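Local coordinates for periplasmic sugar-binding domain protein (Pseudomonas fluorescens Pf-5, PDB 3H75) that probably binds sugars in the periplasm, as a two-domain member of the bacterial solute-binding protein 2 family, at residues A[144-149]-A[205-210]. Residues are numbered along the deposited sequence; the frame is centred on the assembly and turned at random.
Sequences HGIELL and KTQLVW
Two neighbouring parallel strands, 146-152 and 206-211, meet here inside the sheet of one of the two alpha/beta lobes, and their N-terminal ends show how such a pairing is started. The first bond site is shared: the carbonyl oxygen E147 O accepts from Q207 N at 2.9 Å, almost straight at 170°, and from L208 N at a longer 3.3 Å, both donors lying in the carbonyl plane. Regular pairing follows, with L149 N giving to L208 O at 3.0 Å and L149 O receiving W210 N nearly along its C=O axis.

Side chains then sort to the two faces. On one, L148, its CG anti to the backbone N (chi1 165°), swings CD1 across to L208 CB at 3.7 Å and on to W210 CB, while I146 CG2 meets L208 CD1 at 3.6 Å; helices 122-137 and 158-173 pack over this side, and G126 O takes the indole N-H of W210. On the other, L149 crosses T206 at about a right angle, setting CG against T206 CG2 at 3.7 Å; T206 OG1 is hydrogen-bonded to Y203 O.

Before the pairing begins, waters bridge the diverging segments. One molecule accepts from E147 N and Q207 NE2 and donates to K205 O, 2.7 Å away. The extended E147 side chain lies obliquely over K205 CB; its OE1 forms a salt bridge with R180, and a water links it to K205 N. E147 OE2 and K205 NZ, 4.7 Å apart, share a water that NZ reaches only weakly; their opposite charges may still attract.

The chain between the strands passes through helix 158-173, strand 177-184 and helix 189-202, and the resulting 2-1-3 strand order is that of the Rossmann-like lobes of periplasmic binding proteins.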
ATOM      1  N   HIS A 144      23.877 -25.147  -5.543  1.00 32.33           N
ATOM      2  CA  HIS A 144      22.575 -24.943  -6.164  1.00 29.45           C
ATOM      3  C   HIS A 144      22.110 -23.518  -5.942  1.00 27.06           C
ATOM      4  O   HIS A 144      22.232 -22.978  -4.843  1.00 27.81           O
ATOM      5  CB  HIS A 144      21.537 -25.888  -5.560  1.00 30.96           C
ATOM      6  CG  HIS A 144      21.976 -27.316  -5.512  1.00 32.10           C
ATOM      7  ND1 HIS A 144      23.207 -27.698  -5.023  1.00 34.01           N
ATOM      8  CD2 HIS A 144      21.333 -28.460  -5.845  1.00 32.85           C
ATOM      9  CE1 HIS A 144      23.303 -29.013  -5.057  1.00 32.82           C
ATOM     10  NE2 HIS A 144      22.179 -29.501  -5.551  1.00 33.23           N
ATOM     11  N   GLY A 145      21.581 -22.907  -6.991  1.00 23.01           N
ATOM     12  CA  GLY A 145      21.083 -21.557  -6.850  1.00 19.07           C
ATOM     13  C   GLY A 145      19.619 -21.646  -6.475  1.00 16.41           C
ATOM     14  O   GLY A 145      19.029 -22.724  -6.510  1.00 16.52           O
ATOM     15  N   ILE A 146      19.039 -20.520  -6.088  1.00 11.52           N
ATOM     16  CA  ILE A 146      17.627 -20.458  -5.738  1.00 10.33           C
ATOM     17  C   ILE A 146      17.047 -19.498  -6.767  1.00 10.75           C
ATOM     18  O   ILE A 146      17.211 -18.285  -6.651  1.00 11.34           O
ATOM     19  CB  ILE A 146      17.413 -19.880  -4.321  1.00 10.95           C
ATOM     20  CG1 ILE A 146      17.996 -20.833  -3.275  1.00 13.01           C
ATOM     21  CG2 ILE A 146      15.923 -19.660  -4.063  1.00 13.04           C
ATOM     22  CD1 ILE A 146      17.939 -20.291  -1.846  1.00 13.41           C
ATOM     23  N   GLU A 147      16.373 -20.038  -7.778  1.00  8.85           N
ATOM     24  CA  GLU A 147      15.822 -19.194  -8.825  1.00  8.69           C
ATOM     25  C   GLU A 147      14.546 -18.487  -8.410  1.00  8.11           C
ATOM     26  O   GLU A 147      13.646 -19.077  -7.809  1.00  8.09           O
ATOM     27  CB  GLU A 147      15.652 -20.006 -10.108  1.00 10.14           C
ATOM     28  CG  GLU A 147      17.013 -20.530 -10.575  1.00 14.34           C
ATOM     29  CD  GLU A 147      17.070 -20.906 -12.039  1.00 16.45           C
ATOM     30  OE1 GLU A 147      16.074 -20.700 -12.760  1.00 17.38           O
ATOM     31  OE2 GLU A 147      18.135 -21.406 -12.469  1.00 19.69           O
ATOM     32  N   LEU A 148      14.501 -17.203  -8.747  1.00  7.53           N
ATOM     33  CA  LEU A 148      13.412 -16.306  -8.388  1.00  7.00           C
ATOM     34  C   LEU A 148      12.814 -15.533  -9.555  1.00  6.11           C
ATOM     35  O   LEU A 148      13.523 -15.133 -10.477  1.00  7.86           O
ATOM     36  CB  LEU A 148      13.950 -15.291  -7.376  1.00  6.87           C
ATOM     37  CG  LEU A 148      13.145 -14.021  -7.091  1.00  7.22           C
ATOM     38  CD1 LEU A 148      12.020 -14.323  -6.118  1.00  9.26           C
ATOM     39  CD2 LEU A 148      14.083 -12.967  -6.503  1.00  7.32           C
ATOM     40  N   LEU A 149      11.501 -15.325  -9.498  1.00  8.35           N
ATOM     41  CA  LEU A 149      10.796 -14.525 -10.491  1.00  6.36           C
ATOM     42  C   LEU A 149      10.196 -13.386  -9.679  1.00  6.54           C
ATOM     43  O   LEU A 149       9.767 -13.596  -8.541  1.00  7.17           O
ATOM     44  CB  LEU A 149       9.663 -15.311 -11.166  1.00  8.70           C
ATOM     45  CG  LEU A 149      10.083 -16.428 -12.124  1.00  8.90           C
ATOM     46  CD1 LEU A 149       8.841 -17.149 -12.650  1.00 10.80           C
ATOM     47  CD2 LEU A 149      10.882 -15.844 -13.289  1.00 10.77           C
ATOM     48  N   LYS A 205      13.081 -24.089 -12.790  1.00 12.27           N
ATOM     49  CA  LYS A 205      13.816 -24.234 -11.538  1.00 11.37           C
ATOM     50  C   LYS A 205      13.364 -23.194 -10.518  1.00 11.94           C
ATOM     51  O   LYS A 205      13.753 -23.246  -9.351  1.00 11.17           O
ATOM     52  CB  LYS A 205      15.324 -24.104 -11.778  1.00 14.82           C
ATOM     53  CG  LYS A 205      15.838 -25.049 -12.854  1.00 19.54           C
ATOM     54  CD  LYS A 205      17.354 -25.025 -12.966  1.00 23.39           C
ATOM     55  CE  LYS A 205      17.997 -25.713 -11.779  1.00 27.43           C
ATOM     56  NZ  LYS A 205      19.461 -25.896 -11.978  1.00 30.62           N
ATOM     57  N   THR A 206      12.533 -22.256 -10.960  1.00 11.67           N
ATOM     58  CA  THR A 206      12.035 -21.219 -10.062  1.00 10.78           C
ATOM     59  C   THR A 206      11.421 -21.840  -8.810  1.00 10.84           C
ATOM     60  O   THR A 206      10.595 -22.754  -8.900  1.00 10.50           O
ATOM     61  CB  THR A 206      10.961 -20.337 -10.748  1.00 11.16           C
ATOM     62  OG1 THR A 206      11.540 -19.657 -11.868  1.00 12.16           O
ATOM     63  CG2 THR A 206      10.405 -19.297  -9.758  1.00 11.38           C
ATOM     64  N   GLN A 207      11.836 -21.355  -7.642  1.00  9.06           N
ATOM     65  CA  GLN A 207      11.299 -21.854  -6.382  1.00  8.38           C
ATOM     66  C   GLN A 207      10.636 -20.725  -5.609  1.00  7.69           C
ATOM     67  O   GLN A 207       9.868 -20.974  -4.686  1.00  7.08           O
ATOM     68  CB  GLN A 207      12.398 -22.451  -5.505  1.00 11.57           C
ATOM     69  CG  GLN A 207      13.099 -23.647  -6.102  1.00 14.18           C
ATOM     70  CD  GLN A 207      14.095 -24.245  -5.139  1.00 16.46           C
ATOM     71  OE1 GLN A 207      13.731 -24.997  -4.231  1.00 19.37           O
ATOM     72  NE2 GLN A 207      15.362 -23.899  -5.316  1.00 14.49           N
ATOM     73  N   LEU A 208      10.951 -19.485  -5.978  1.00  7.36           N
ATOM     74  CA  LEU A 208      10.385 -18.329  -5.289  1.00  7.55           C
ATOM     75  C   LEU A 208       9.772 -17.321  -6.247  1.00  6.62           C
ATOM     76  O   LEU A 208      10.329 -17.051  -7.309  1.00  7.37           O
ATOM     77  CB  LEU A 208      11.460 -17.607  -4.474  1.00  7.94           C
ATOM     78  CG  LEU A 208      12.217 -18.379  -3.397  1.00  7.89           C
ATOM     79  CD1 LEU A 208      13.298 -17.461  -2.815  1.00  8.05           C
ATOM     80  CD2 LEU A 208      11.256 -18.866  -2.317  1.00  8.87           C
ATOM     81  N   VAL A 209       8.619 -16.772  -5.873  1.00  6.94           N
ATOM     82  CA  VAL A 209       7.958 -15.752  -6.679  1.00  6.38           C
ATOM     83  C   VAL A 209       7.594 -14.582  -5.768  1.00  5.90           C
ATOM     84  O   VAL A 209       6.728 -14.694  -4.896  1.00  7.12           O
ATOM     85  CB  VAL A 209       6.673 -16.283  -7.357  1.00  7.72           C
ATOM     86  CG1 VAL A 209       6.019 -15.176  -8.180  1.00  8.80           C
ATOM     87  CG2 VAL A 209       7.016 -17.469  -8.253  1.00  9.95           C
ATOM     88  N   TRP A 210       8.293 -13.472  -5.963  1.00  6.59           N
ATOM     89  CA  TRP A 210       8.084 -12.238  -5.204  1.00  6.00           C
ATOM     90  C   TRP A 210       7.120 -11.386  -6.028  1.00  7.66           C
ATOM     91  O   TRP A 210       7.342 -11.188  -7.220  1.00  7.61           O
ATOM     92  CB  TRP A 210       9.431 -11.514  -5.078  1.00  5.43           C
ATOM     93  CG  TRP A 210       9.460 -10.195  -4.343  1.00  6.91           C
ATOM     94  CD1 TRP A 210       9.874  -9.987  -3.058  1.00  7.20           C
ATOM     95  CD2 TRP A 210       9.197  -8.893  -4.893  1.00  7.91           C
ATOM     96  NE1 TRP A 210       9.898  -8.640  -2.777  1.00  5.89           N
ATOM     97  CE2 TRP A 210       9.488  -7.947  -3.886  1.00  6.21           C
ATOM     98  CE3 TRP A 210       8.750  -8.437  -6.141  1.00  6.88           C
ATOM     99  CZ2 TRP A 210       9.349  -6.566  -4.088  1.00  6.86           C
ATOM    100  CZ3 TRP A 210       8.611  -7.058  -6.345  1.00  8.56           C
ATOM    101  CH2 TRP A 210       8.912  -6.144  -5.321  1.00  6.31           C
TER
HETATM  102  O   HOH W   1      15.958 -22.805  -7.853  1.00 13.73           O
HETATM  103  O   HOH W   2      17.662 -25.342  -5.491  1.00 26.24           O
HETATM  104  O   HOH W   3      14.771 -22.432 -14.507  1.00 17.36           O
HETATM  105  O   HOH W   4      19.987 -22.851 -10.680  1.00 27.93           O